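Long-range contacts in putative adhesin (Parabacteroides distasonis, PDB 3LJY), which is of uncertain function but probably serves in cell adhesion, being built as a repetitive beta-strand solenoid of the putative auto-transporter adhesin head family: residues Val19-Glu24 with Asn85-Ala90; Gly186-Gln191 with Glu203-Asp208; Lys124-Val129 with His146-Lys151. One frame throughout, in Å; residues are numbered along the deposited sequence.

Interaction 1 of 3, residues Val19-Glu24 with Asn85-Ala90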
ATOM      1  N   VAL A  19      14.057  12.586  14.916  1.00 48.74           N
ATOM      2  CA  VAL A  19      14.240  12.967  13.524  1.00 48.67           C
ATOM      3  C   VAL A  19      13.378  14.186  13.228  1.00 49.00           C
ATOM      4  O   VAL A  19      12.424  14.466  13.984  1.00 49.50           O
ATOM      5  CB  VAL A  19      13.873  11.797  12.575  1.00 47.70           C
ATOM      6  CG1 VAL A  19      14.910  10.677  12.688  1.00 44.43           C
ATOM      7  CG2 VAL A  19      12.465  11.290  12.859  1.00 44.44           C
ATOM      8  N   ALA A  20      13.731  14.919  12.158  1.00 48.00           N
ATOM      9  CA  ALA A  20      12.889  16.036  11.696  1.00 46.26           C
ATOM     10  C   ALA A  20      11.575  15.416  11.275  1.00 46.56           C
ATOM     11  O   ALA A  20      11.509  14.231  11.012  1.00 48.50           O
ATOM     12  CB  ALA A  20      13.527  16.808  10.542  1.00 44.65           C
ATOM     13  N   ASP A  21      10.525  16.210  11.227  1.00 48.22           N
ATOM     14  CA  ASP A  21       9.238  15.721  10.753  1.00 48.78           C
ATOM     15  C   ASP A  21       9.290  15.431   9.237  1.00 48.40           C
ATOM     16  O   ASP A  21      10.013  16.089   8.485  1.00 49.21           O
ATOM     17  CB  ASP A  21       8.111  16.711  11.097  1.00 48.62           C
ATOM     18  CG  ASP A  21       6.734  16.077  10.987  1.00 50.13           C
ATOM     19  OD1 ASP A  21       6.454  15.133  11.764  1.00 48.29           O
ATOM     20  OD2 ASP A  21       5.937  16.523  10.123  1.00 52.91           O
ATOM     21  N   TYR A  22       8.527  14.428   8.807  1.00 46.98           N
ATOM     22  CA  TYR A  22       8.554  13.964   7.440  1.00 45.62           C
ATOM     23  C   TYR A  22       7.116  13.633   7.028  1.00 45.55           C
ATOM     24  O   TYR A  22       6.289  13.334   7.878  1.00 47.49           O
ATOM     25  CB  TYR A  22       9.482  12.744   7.333  1.00 44.89           C
ATOM     26  CG  TYR A  22       9.029  11.573   8.178  1.00 45.03           C
ATOM     27  CD1 TYR A  22       8.050  10.682   7.718  1.00 42.95           C
ATOM     28  CD2 TYR A  22       9.557  11.365   9.447  1.00 44.12           C
ATOM     29  CE1 TYR A  22       7.628   9.632   8.511  1.00 45.70           C
ATOM     30  CE2 TYR A  22       9.134  10.320  10.233  1.00 42.76           C
ATOM     31  CZ  TYR A  22       8.178   9.470   9.768  1.00 43.17           C
ATOM     32  OH  TYR A  22       7.778   8.458  10.549  1.00 44.75           O
ATOM     33  N   ASN A  23       6.813  13.740   5.736  1.00 46.71           N
ATOM     34  CA  ASN A  23       5.479  13.405   5.195  1.00 46.03           C
ATOM     35  C   ASN A  23       5.559  12.350   4.101  1.00 45.85           C
ATOM     36  O   ASN A  23       4.573  12.025   3.445  1.00 44.58           O
ATOM     37  CB  ASN A  23       4.781  14.658   4.646  1.00 44.86           C
ATOM     38  CG  ASN A  23       5.430  15.188   3.374  1.00 45.18           C
ATOM     39  OD1 ASN A  23       6.614  14.944   3.090  1.00 43.26           O
ATOM     40  ND2 ASN A  23       4.647  15.925   2.598  1.00 43.22           N
ATOM     41  N   GLU A  24       6.747  11.811   3.920  1.00 47.09           N
ATOM     42  CA  GLU A  24       6.972  10.847   2.891  1.00 49.07           C
ATOM     43  C   GLU A  24       7.983   9.821   3.390  1.00 47.16           C
ATOM     44  O   GLU A  24       8.893  10.122   4.170  1.00 45.62           O
ATOM     45  CB  GLU A  24       7.379  11.574   1.593  1.00 50.40           C
ATOM     46  CG  GLU A  24       7.824  10.647   0.493  1.00 56.33           C
ATOM     47  CD  GLU A  24       7.771  11.244  -0.907  1.00 57.33           C
ATOM     48  OE1 GLU A  24       7.575  12.492  -1.064  1.00 57.75           O
ATOM     49  OE2 GLU A  24       7.933  10.405  -1.850  1.00 65.97           O
ATOM     50  N   ASN A  85       7.004   7.741  13.602  1.00 47.25           N
ATOM     51  CA  ASN A  85       5.783   8.540  13.519  1.00 47.58           C
ATOM     52  C   ASN A  85       6.000   9.925  12.910  1.00 45.81           C
ATOM     53  O   ASN A  85       7.114  10.452  12.934  1.00 45.31           O
ATOM     54  CB  ASN A  85       5.154   8.690  14.919  1.00 47.42           C
ATOM     55  CG  ASN A  85       5.968   9.595  15.839  1.00 49.54           C
ATOM     56  OD1 ASN A  85       7.097   9.266  16.232  1.00 51.00           O
ATOM     57  ND2 ASN A  85       5.384  10.731  16.207  1.00 50.88           N
ATOM     58  N   SER A  86       4.925  10.504  12.377  1.00 44.29           N
ATOM     59  CA  SER A  86       4.952  11.877  11.858  1.00 44.42           C
ATOM     60  C   SER A  86       3.540  12.443  11.808  1.00 45.93           C
ATOM     61  O   SER A  86       2.575  11.715  12.044  1.00 46.74           O
ATOM     62  CB  SER A  86       5.604  11.966  10.482  1.00 42.94           C
ATOM     63  OG  SER A  86       4.744  11.464   9.477  1.00 41.41           O
ATOM     64  N   LYS A  87       3.415  13.742  11.524  1.00 47.02           N
ATOM     65  CA  LYS A  87       2.114  14.391  11.584  1.00 47.09           C
ATOM     66  C   LYS A  87       1.274  14.001  10.395  1.00 45.75           C
ATOM     67  O   LYS A  87       0.051  13.954  10.483  1.00 46.67           O
ATOM     68  CB  LYS A  87       2.247  15.908  11.623  1.00 48.88           C
ATOM     69  CG  LYS A  87       3.249  16.476  12.640  1.00 50.04           C
ATOM     70  CD  LYS A  87       3.118  17.987  12.754  1.00 52.65           C
ATOM     71  CE  LYS A  87       4.376  18.680  13.318  1.00 55.69           C
ATOM     72  NZ  LYS A  87       5.077  19.542  12.289  1.00 57.89           N
ATOM     73  N   TRP A  88       1.934  13.704   9.271  1.00 46.90           N
ATOM     74  CA  TRP A  88       1.259  13.440   8.014  1.00 45.35           C
ATOM     75  C   TRP A  88       1.951  12.357   7.201  1.00 45.52           C
ATOM     76  O   TRP A  88       3.153  12.231   7.278  1.00 49.16           O
ATOM     77  CB  TRP A  88       1.223  14.730   7.166  1.00 46.22           C
ATOM     78  CG  TRP A  88       0.663  15.964   7.858  1.00 44.61           C
ATOM     79  CD1 TRP A  88       1.377  17.023   8.322  1.00 45.84           C
ATOM     80  CD2 TRP A  88      -0.707  16.250   8.137  1.00 43.28           C
ATOM     81  NE1 TRP A  88       0.543  17.945   8.880  1.00 48.17           N
ATOM     82  CE2 TRP A  88      -0.747  17.498   8.782  1.00 45.76           C
ATOM     83  CE3 TRP A  88      -1.912  15.571   7.906  1.00 47.27           C
ATOM     84  CZ2 TRP A  88      -1.946  18.097   9.195  1.00 45.38           C
ATOM     85  CZ3 TRP A  88      -3.111  16.164   8.319  1.00 46.93           C
ATOM     86  CH2 TRP A  88      -3.116  17.418   8.957  1.00 45.83           C
ATOM     87  N   LEU A  89       1.197  11.607   6.393  1.00 46.51           N
ATOM     88  CA  LEU A  89       1.766  10.708   5.385  1.00 44.32           C
ATOM     89  C   LEU A  89       1.119  10.966   4.026  1.00 43.60           C
ATOM     90  O   LEU A  89       0.064  10.423   3.694  1.00 42.59           O
ATOM     91  CB  LEU A  89       1.592   9.245   5.782  1.00 46.47           C
ATOM     92  CG  LEU A  89       2.297   8.172   4.901  1.00 46.41           C
ATOM     93  CD1 LEU A  89       3.842   8.222   5.013  1.00 40.53           C
ATOM     94  CD2 LEU A  89       1.741   6.804   5.278  1.00 43.17           C
ATOM     95  N   ALA A  90       1.772  11.809   3.239  1.00 42.06           N
ATOM     96  CA  ALA A  90       1.323  12.126   1.892  1.00 40.81           C
ATOM     97  C   ALA A  90       1.718  11.009   0.901  1.00 42.12           C
ATOM     98  O   ALA A  90       1.008  10.760  -0.091  1.00 43.05           O
ATOM     99  CB  ALA A  90       1.921  13.459   1.438  1.00 36.64           C
TER
HETATM  100  O   HOH W   1       4.333  15.361   8.419  1.00 44.43           O
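The phenol ring of Tyr-22 receives Ser-86 over one face, at the strand ends of the beta-helix-like solenoid, where the connection 19-24 runs beside the end of strand 80-86 and the loop after it. Residues 19-24 lead into strand 24-27 and residues 85-90 lead toward strand 91-94, so the contact lies just ahead of two strands that are neighbours in one sheet. Ser-86 CB sits 3.6 Å from the centroid of the Tyr-22 ring and 12° off the ring normal, which is a CH-pi contact over the centre rather than at the rim. Ser-86 OG leans over CE1 of the same ring and lies 2.9 Å from the backbone O of Tyr-22; the hydroxyl is hydrogen-bonded to Tyr-35 OH. The polar end of Tyr-22 finds its partner outside the two segments, in a hydrogen bond to Thr-84 OG1.

Asp-21 points its CB toward the other loop, and CG stands anti to the backbone N (chi1 -164°); the carboxylate meets Lys-87. Its OD1 takes a weak hydrogen bond from Lys-87 N at 3.4 Å, while OD2 forms only a long salt bridge to Lys-87 NZ at 3.8 Å. The closer side-chain approach is with the aliphatic part of the lysine, Asp-21 OD1 lying 3.6 Å from Lys-87 CG. A water donates to Asp-21 OD2 at 2.6 Å and to Tyr-22 O, and accepts weakly from Trp-88 N, bridging the two segments through backbone as well as side chain.

Asn-23 contributes mainly through its main chain. Its carbonyl O accepts from Ala-90 N at 2.8 Å, with the donor in the carbonyl plane. Two residues back along the other loop, Asn-23 CA directs its hydrogen at Trp-88 O, 3.3 Å away, with an angle of 163° at the hydrogen.

Interaction 2 of 3, residues Gly186-Gln191 with Glu203-Asp208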
ATOM      1  N   GLY A 186     -16.286  -5.009  -0.248  1.00 46.73           N
ATOM      2  CA  GLY A 186     -16.686  -4.280   0.951  1.00 46.70           C
ATOM      3  C   GLY A 186     -16.559  -2.756   0.892  1.00 47.79           C
ATOM      4  O   GLY A 186     -17.042  -2.039   1.793  1.00 48.35           O
ATOM      5  N   LEU A 187     -15.906  -2.232  -0.141  1.00 47.39           N
ATOM      6  CA  LEU A 187     -15.880  -0.784  -0.368  1.00 46.44           C
ATOM      7  C   LEU A 187     -17.025  -0.328  -1.288  1.00 46.63           C
ATOM      8  O   LEU A 187     -17.020  -0.553  -2.506  1.00 47.37           O
ATOM      9  CB  LEU A 187     -14.544  -0.363  -0.964  1.00 47.00           C
ATOM     10  CG  LEU A 187     -14.267   1.139  -1.127  1.00 46.03           C
ATOM     11  CD1 LEU A 187     -14.128   1.788   0.194  1.00 41.98           C
ATOM     12  CD2 LEU A 187     -13.050   1.361  -1.980  1.00 41.36           C
ATOM     13  N   ALA A 188     -17.974   0.379  -0.687  1.00 46.07           N
ATOM     14  CA  ALA A 188     -19.139   0.913  -1.358  1.00 45.19           C
ATOM     15  C   ALA A 188     -18.748   2.165  -2.102  1.00 45.22           C
ATOM     16  O   ALA A 188     -18.338   3.139  -1.492  1.00 45.25           O
ATOM     17  CB  ALA A 188     -20.219   1.225  -0.295  1.00 44.47           C
ATOM     18  N   VAL A 189     -18.879   2.148  -3.429  1.00 47.41           N
ATOM     19  CA  VAL A 189     -18.555   3.319  -4.262  1.00 45.58           C
ATOM     20  C   VAL A 189     -19.724   3.721  -5.117  1.00 45.44           C
ATOM     21  O   VAL A 189     -20.093   2.994  -6.009  1.00 48.07           O
ATOM     22  CB  VAL A 189     -17.354   3.027  -5.184  1.00 45.62           C
ATOM     23  CG1 VAL A 189     -17.062   4.272  -6.069  1.00 44.44           C
ATOM     24  CG2 VAL A 189     -16.124   2.578  -4.368  1.00 39.31           C
ATOM     25  N   PRO A 190     -20.322   4.893  -4.878  1.00 45.71           N
ATOM     26  CA  PRO A 190     -21.410   5.330  -5.779  1.00 44.32           C
ATOM     27  C   PRO A 190     -21.058   5.472  -7.270  1.00 45.24           C
ATOM     28  O   PRO A 190     -21.790   4.981  -8.128  1.00 45.83           O
ATOM     29  CB  PRO A 190     -21.827   6.670  -5.186  1.00 44.87           C
ATOM     30  CG  PRO A 190     -21.411   6.572  -3.690  1.00 42.71           C
ATOM     31  CD  PRO A 190     -20.120   5.835  -3.757  1.00 44.94           C
ATOM     32  N   GLN A 191     -19.971   6.159  -7.587  1.00 45.41           N
ATOM     33  CA  GLN A 191     -19.580   6.390  -8.984  1.00 45.56           C
ATOM     34  C   GLN A 191     -18.275   5.663  -9.288  1.00 44.45           C
ATOM     35  O   GLN A 191     -17.181   6.161  -8.971  1.00 43.47           O
ATOM     36  CB  GLN A 191     -19.404   7.895  -9.270  1.00 46.12           C
ATOM     37  CG  GLN A 191     -20.579   8.785  -8.868  1.00 48.43           C
ATOM     38  CD  GLN A 191     -21.859   8.386  -9.533  1.00 50.70           C
ATOM     39  OE1 GLN A 191     -21.870   7.996 -10.707  1.00 52.20           O
ATOM     40  NE2 GLN A 191     -22.947   8.447  -8.790  1.00 51.56           N
ATOM     41  N   GLU A 203     -13.261  -7.535  -8.067  1.00 46.01           N
ATOM     42  CA  GLU A 203     -14.479  -7.652  -7.245  1.00 46.00           C
ATOM     43  C   GLU A 203     -14.802  -6.308  -6.640  1.00 44.36           C
ATOM     44  O   GLU A 203     -14.017  -5.763  -5.862  1.00 44.71           O
ATOM     45  CB  GLU A 203     -14.270  -8.641  -6.110  1.00 46.13           C
ATOM     46  CG  GLU A 203     -13.930 -10.028  -6.554  1.00 48.10           C
ATOM     47  CD  GLU A 203     -13.767 -11.000  -5.399  1.00 49.75           C
ATOM     48  OE1 GLU A 203     -13.351 -10.597  -4.246  1.00 48.95           O
ATOM     49  OE2 GLU A 203     -14.054 -12.200  -5.677  1.00 54.22           O
ATOM     50  N   VAL A 204     -15.954  -5.770  -6.982  1.00 45.25           N
ATOM     51  CA  VAL A 204     -16.273  -4.367  -6.683  1.00 44.96           C
ATOM     52  C   VAL A 204     -17.694  -4.208  -6.128  1.00 46.07           C
ATOM     53  O   VAL A 204     -18.516  -5.123  -6.179  1.00 45.27           O
ATOM     54  CB  VAL A 204     -16.040  -3.466  -7.958  1.00 44.78           C
ATOM     55  CG1 VAL A 204     -14.674  -3.768  -8.590  1.00 43.20           C
ATOM     56  CG2 VAL A 204     -17.145  -3.646  -9.022  1.00 41.43           C
ATOM     57  N   HIS A 205     -17.971  -3.037  -5.572  1.00 48.63           N
ATOM     58  CA  HIS A 205     -19.300  -2.689  -5.087  1.00 48.33           C
ATOM     59  C   HIS A 205     -19.636  -1.244  -5.510  1.00 48.26           C
ATOM     60  O   HIS A 205     -19.062  -0.289  -5.029  1.00 48.12           O
ATOM     61  CB  HIS A 205     -19.384  -2.915  -3.567  1.00 49.01           C
ATOM     62  CG  HIS A 205     -20.719  -2.578  -2.982  1.00 50.95           C
ATOM     63  ND1 HIS A 205     -20.908  -2.349  -1.640  1.00 53.11           N
ATOM     64  CD2 HIS A 205     -21.925  -2.400  -3.567  1.00 49.32           C
ATOM     65  CE1 HIS A 205     -22.177  -2.055  -1.421  1.00 52.16           C
ATOM     66  NE2 HIS A 205     -22.815  -2.077  -2.575  1.00 50.11           N
ATOM     67  N   ALA A 206     -20.537  -1.108  -6.476  1.00 50.09           N
ATOM     68  CA  ALA A 206     -21.013   0.205  -6.958  1.00 49.91           C
ATOM     69  C   ALA A 206     -22.439   0.381  -6.451  1.00 50.35           C
ATOM     70  O   ALA A 206     -23.207  -0.574  -6.450  1.00 50.13           O
ATOM     71  CB  ALA A 206     -20.949   0.298  -8.498  1.00 46.15           C
ATOM     72  N   THR A 207     -22.786   1.578  -5.992  1.00 51.18           N
ATOM     73  CA  THR A 207     -24.098   1.800  -5.374  1.00 52.12           C
ATOM     74  C   THR A 207     -24.959   2.799  -6.152  1.00 52.87           C
ATOM     75  O   THR A 207     -26.042   3.155  -5.718  1.00 56.06           O
ATOM     76  CB  THR A 207     -23.990   2.244  -3.877  1.00 50.67           C
ATOM     77  OG1 THR A 207     -23.188   3.413  -3.784  1.00 52.00           O
ATOM     78  CG2 THR A 207     -23.382   1.148  -2.999  1.00 45.60           C
ATOM     79  N   ASP A 208     -24.494   3.231  -7.314  1.00 53.41           N
ATOM     80  CA  ASP A 208     -25.277   4.127  -8.163  1.00 53.24           C
ATOM     81  C   ASP A 208     -24.964   3.886  -9.654  1.00 52.36           C
ATOM     82  O   ASP A 208     -25.850   3.567 -10.432  1.00 52.25           O
ATOM     83  CB  ASP A 208     -25.071   5.599  -7.770  1.00 54.02           C
ATOM     84  CG  ASP A 208     -25.976   6.561  -8.577  1.00 58.40           C
ATOM     85  OD1 ASP A 208     -27.118   6.200  -8.956  1.00 61.46           O
ATOM     86  OD2 ASP A 208     -25.539   7.694  -8.853  1.00 61.80           O
TER
HETATM   87  O   HOH W   2     -15.489  -1.464  -4.524  1.00 31.19           O
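In His-205 CG is anti to the backbone N (chi1 180°), and ND1 of the ring lies 3.7 Å from Ala-188 CA. Farther on, a bend at chi2 of Gln-191 (-58°) turns CD back, and the side chain runs beside that of Asp-208, both pointing the same way. Gln-191 NE2 then donates to Asp-208 OD2 at 2.7 Å, using the anti lone pair of that oxygen; the amide and carboxylate planes stand 82° apart.

Between these two side-chain contacts the backbones pair in parallel at a corner of the solenoid. Val-189 supplies both bonds: its N donates to His-205 O at 2.9 Å, and its O accepts from Thr-207 N at 3.0 Å, the donor standing well above the carbonyl plane. A water bridges Leu-187 O and His-205 N just before this pair. Past it, Thr-207 OG1 packs 3.3 Å from Pro-190 CA, on a proline whose nitrogen has no hydrogen to give.

The coil-to-coil register thus rests on main-chain bonds to Val-189, while a neutral amide facing a carboxylate adds a polar tie that would leave the negative charge of Asp-208 largely uncompensated by this partner.

Interaction 3 of 3, residues Lys124-Val129 with His146-Lys151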
ATOM      1  N   LYS A 124      -4.033  -0.619   8.604  1.00 44.76           N
ATOM      2  CA  LYS A 124      -4.771  -1.453   9.549  1.00 47.35           C
ATOM      3  C   LYS A 124      -5.951  -0.770  10.191  1.00 48.08           C
ATOM      4  O   LYS A 124      -6.877  -1.442  10.600  1.00 47.76           O
ATOM      5  CB  LYS A 124      -3.839  -1.952  10.652  1.00 46.28           C
ATOM      6  CG  LYS A 124      -2.893  -2.972  10.165  1.00 49.26           C
ATOM      7  CD  LYS A 124      -1.872  -3.256  11.215  1.00 52.36           C
ATOM      8  CE  LYS A 124      -0.904  -4.324  10.770  1.00 53.93           C
ATOM      9  NZ  LYS A 124       0.316  -4.323  11.665  1.00 56.72           N
ATOM     10  N   GLU A 125      -5.892   0.553  10.315  1.00 49.03           N
ATOM     11  CA  GLU A 125      -6.972   1.329  10.945  1.00 48.63           C
ATOM     12  C   GLU A 125      -7.586   2.271   9.919  1.00 46.99           C
ATOM     13  O   GLU A 125      -7.062   2.433   8.808  1.00 47.25           O
ATOM     14  CB  GLU A 125      -6.448   2.154  12.135  1.00 48.23           C
ATOM     15  CG  GLU A 125      -5.653   1.383  13.169  1.00 52.68           C
ATOM     16  CD  GLU A 125      -6.460   0.285  13.882  1.00 57.05           C
ATOM     17  OE1 GLU A 125      -7.699   0.417  14.020  1.00 59.13           O
ATOM     18  OE2 GLU A 125      -5.842  -0.732  14.289  1.00 64.15           O
ATOM     19  N   THR A 126      -8.663   2.933  10.317  1.00 45.32           N
ATOM     20  CA  THR A 126      -9.460   3.730   9.392  1.00 46.10           C
ATOM     21  C   THR A 126      -8.602   4.803   8.725  1.00 46.34           C
ATOM     22  O   THR A 126      -7.925   5.577   9.405  1.00 47.60           O
ATOM     23  CB  THR A 126     -10.670   4.356  10.121  1.00 46.70           C
ATOM     24  OG1 THR A 126     -11.325   3.327  10.857  1.00 46.62           O
ATOM     25  CG2 THR A 126     -11.703   4.997   9.142  1.00 42.84           C
ATOM     26  N   VAL A 127      -8.641   4.817   7.390  1.00 45.34           N
ATOM     27  CA  VAL A 127      -8.005   5.845   6.560  1.00 43.62           C
ATOM     28  C   VAL A 127      -9.080   6.812   6.110  1.00 43.61           C
ATOM     29  O   VAL A 127      -9.930   6.452   5.298  1.00 45.94           O
ATOM     30  CB  VAL A 127      -7.272   5.239   5.332  1.00 43.07           C
ATOM     31  CG1 VAL A 127      -6.675   6.331   4.440  1.00 40.27           C
ATOM     32  CG2 VAL A 127      -6.131   4.294   5.798  1.00 41.37           C
ATOM     33  N   THR A 128      -9.055   8.034   6.643  1.00 43.47           N
ATOM     34  CA  THR A 128     -10.034   9.076   6.289  1.00 43.42           C
ATOM     35  C   THR A 128      -9.337  10.156   5.473  1.00 43.60           C
ATOM     36  O   THR A 128      -8.680  11.001   6.017  1.00 44.95           O
ATOM     37  CB  THR A 128     -10.681   9.689   7.526  1.00 44.18           C
ATOM     38  OG1 THR A 128     -11.251   8.641   8.317  1.00 46.20           O
ATOM     39  CG2 THR A 128     -11.785  10.732   7.144  1.00 39.63           C
ATOM     40  N   VAL A 129      -9.450  10.104   4.152  1.00 43.54           N
ATOM     41  CA  VAL A 129      -8.671  11.012   3.313  1.00 42.54           C
ATOM     42  C   VAL A 129      -9.521  11.560   2.181  1.00 43.52           C
ATOM     43  O   VAL A 129     -10.569  11.018   1.869  1.00 47.32           O
ATOM     44  CB  VAL A 129      -7.347  10.366   2.778  1.00 41.54           C
ATOM     45  CG1 VAL A 129      -6.417   9.908   3.973  1.00 40.65           C
ATOM     46  CG2 VAL A 129      -7.628   9.230   1.889  1.00 36.16           C
ATOM     47  N   HIS A 146     -10.018  -0.379   6.373  1.00 47.05           N
ATOM     48  CA  HIS A 146     -11.173   0.503   6.393  1.00 46.34           C
ATOM     49  C   HIS A 146     -10.851   1.884   5.790  1.00 46.54           C
ATOM     50  O   HIS A 146      -9.976   2.588   6.265  1.00 48.41           O
ATOM     51  CB  HIS A 146     -11.682   0.568   7.820  1.00 45.17           C
ATOM     52  CG  HIS A 146     -12.911   1.412   8.019  1.00 45.59           C
ATOM     53  ND1 HIS A 146     -13.226   1.976   9.238  1.00 48.03           N
ATOM     54  CD2 HIS A 146     -13.893   1.790   7.167  1.00 47.49           C
ATOM     55  CE1 HIS A 146     -14.351   2.659   9.122  1.00 47.97           C
ATOM     56  NE2 HIS A 146     -14.771   2.569   7.875  1.00 44.90           N
ATOM     57  N   LEU A 147     -11.549   2.246   4.721  1.00 46.38           N
ATOM     58  CA  LEU A 147     -11.360   3.532   4.035  1.00 44.85           C
ATOM     59  C   LEU A 147     -12.646   4.384   4.088  1.00 44.79           C
ATOM     60  O   LEU A 147     -13.746   3.871   3.945  1.00 45.33           O
ATOM     61  CB  LEU A 147     -10.940   3.287   2.568  1.00 45.74           C
ATOM     62  CG  LEU A 147     -10.656   4.555   1.717  1.00 46.15           C
ATOM     63  CD1 LEU A 147      -9.340   5.255   2.123  1.00 37.75           C
ATOM     64  CD2 LEU A 147     -10.705   4.267   0.230  1.00 37.67           C
ATOM     65  N   GLU A 148     -12.500   5.669   4.365  1.00 44.30           N
ATOM     66  CA  GLU A 148     -13.583   6.638   4.176  1.00 44.51           C
ATOM     67  C   GLU A 148     -13.005   7.813   3.367  1.00 43.13           C
ATOM     68  O   GLU A 148     -12.202   8.589   3.860  1.00 41.78           O
ATOM     69  CB  GLU A 148     -14.190   7.114   5.502  1.00 44.73           C
ATOM     70  CG  GLU A 148     -14.715   6.003   6.426  1.00 48.23           C
ATOM     71  CD  GLU A 148     -16.048   5.318   5.985  1.00 50.03           C
ATOM     72  OE1 GLU A 148     -16.839   5.867   5.173  1.00 48.99           O
ATOM     73  OE2 GLU A 148     -16.315   4.208   6.507  1.00 52.18           O
ATOM     74  N   ALA A 149     -13.381   7.884   2.094  1.00 43.84           N
ATOM     75  CA  ALA A 149     -12.682   8.739   1.126  1.00 44.42           C
ATOM     76  C   ALA A 149     -13.632   9.455   0.189  1.00 43.95           C
ATOM     77  O   ALA A 149     -14.773   9.033  -0.014  1.00 45.44           O
ATOM     78  CB  ALA A 149     -11.639   7.909   0.301  1.00 40.92           C
ATOM     79  N   ASP A 150     -13.151  10.549  -0.384  1.00 44.76           N
ATOM     80  CA  ASP A 150     -13.828  11.186  -1.500  1.00 45.62           C
ATOM     81  C   ASP A 150     -13.528  10.417  -2.790  1.00 45.39           C
ATOM     82  O   ASP A 150     -14.419  10.185  -3.611  1.00 44.70           O
ATOM     83  CB  ASP A 150     -13.417  12.670  -1.597  1.00 46.07           C
ATOM     84  CG  ASP A 150     -13.972  13.510  -0.434  1.00 52.23           C
ATOM     85  OD1 ASP A 150     -15.187  13.371  -0.184  1.00 58.33           O
ATOM     86  OD2 ASP A 150     -13.236  14.308   0.227  1.00 54.10           O
ATOM     87  N   LYS A 151     -12.268  10.016  -2.954  1.00 46.46           N
ATOM     88  CA  LYS A 151     -11.788   9.354  -4.169  1.00 46.14           C
ATOM     89  C   LYS A 151     -10.831   8.236  -3.844  1.00 45.64           C
ATOM     90  O   LYS A 151      -9.955   8.378  -2.987  1.00 45.65           O
ATOM     91  CB  LYS A 151     -11.104  10.375  -5.078  1.00 47.14           C
ATOM     92  CG  LYS A 151     -10.504   9.839  -6.393  1.00 51.35           C
ATOM     93  CD  LYS A 151     -11.515   9.080  -7.282  1.00 50.76           C
ATOM     94  CE  LYS A 151     -11.303   9.334  -8.764  1.00 52.66           C
ATOM     95  NZ  LYS A 151     -10.087   8.682  -9.277  1.00 56.53           N
TER
HETATM   96  O   HOH W   3      -7.469   0.906   6.709  1.00 28.92           O
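The imidazole of His-146 carries the methyl CG2 of Thr-126 over one face, 3.7 Å from the ring centroid, 28° off the normal and offset toward the rim, where two coils of the parallel beta-helix-like solenoid meet. The two ring nitrogens are both engaged: ND1 is hydrogen-bonded to Thr-126 OG1 at 2.8 Å, and NE2 donates to Glu-148 OE2 at 2.6 Å, slightly tilted out of the ring plane. Thr-126 therefore meets the ring with both branches of its side chain, methyl and hydroxyl. Glu-148 reaches NE2 through a chain bent at chi2 and offers the anti lone pair of OE2; its other oxygen, OE1, is held by Asn-168. Bonds at both nitrogens would fix the rotation of the ring.

The backbones pair as successive rungs. Strands 127-129 and 147-149 point the same way to within 7°, and belong to a small parallel sheet that also includes strands 106-107 and 167-169. Val-127 N donates to His-146 O, and Glu-148 N returns a bond to Val-127 O at 2.8 Å with an angle of 175° at the hydrogen, almost straight. Toward the corner at Asp-150 the ladder slackens: Val-129 N reaches Glu-148 O at 3.2 Å, and the bond from Asp-150 N to Val-129 O is weak at 3.5 Å.

The face bearing Val-127, Leu-147 and Val-129 is apolar and its valines and leucine are buried, as expected of a solenoid interior. There Leu-147 CD1 lies 3.7 Å from Val-127 CG1 and 4.3 Å from Val-129 CG2.

All three contacts join neighbouring parts of the same solenoid, and each is only partly buried. Interactions 2 and 3 are each a parallel pairing of adjacent coils, with 167-169 between them: strand 188-189 bonds to that segment, which closes the four-strand sheet of interaction 3. The two contacts touch in the interior, where Leu-187 CD1 lies 4.2 Å from Leu-147 CD2. Interaction 1 has no such ladder; it is two connections running side by side, about 7 Å from interaction 3 and about 17 Å from interaction 2 between nearest atoms. It combines one firm backbone bond with a CH-pi contact, a bridging water and a weakly paired carboxylate, whereas interaction 3 adds a threonine-histidine-glutamate chain and interaction 2 an amide-carboxylate pair.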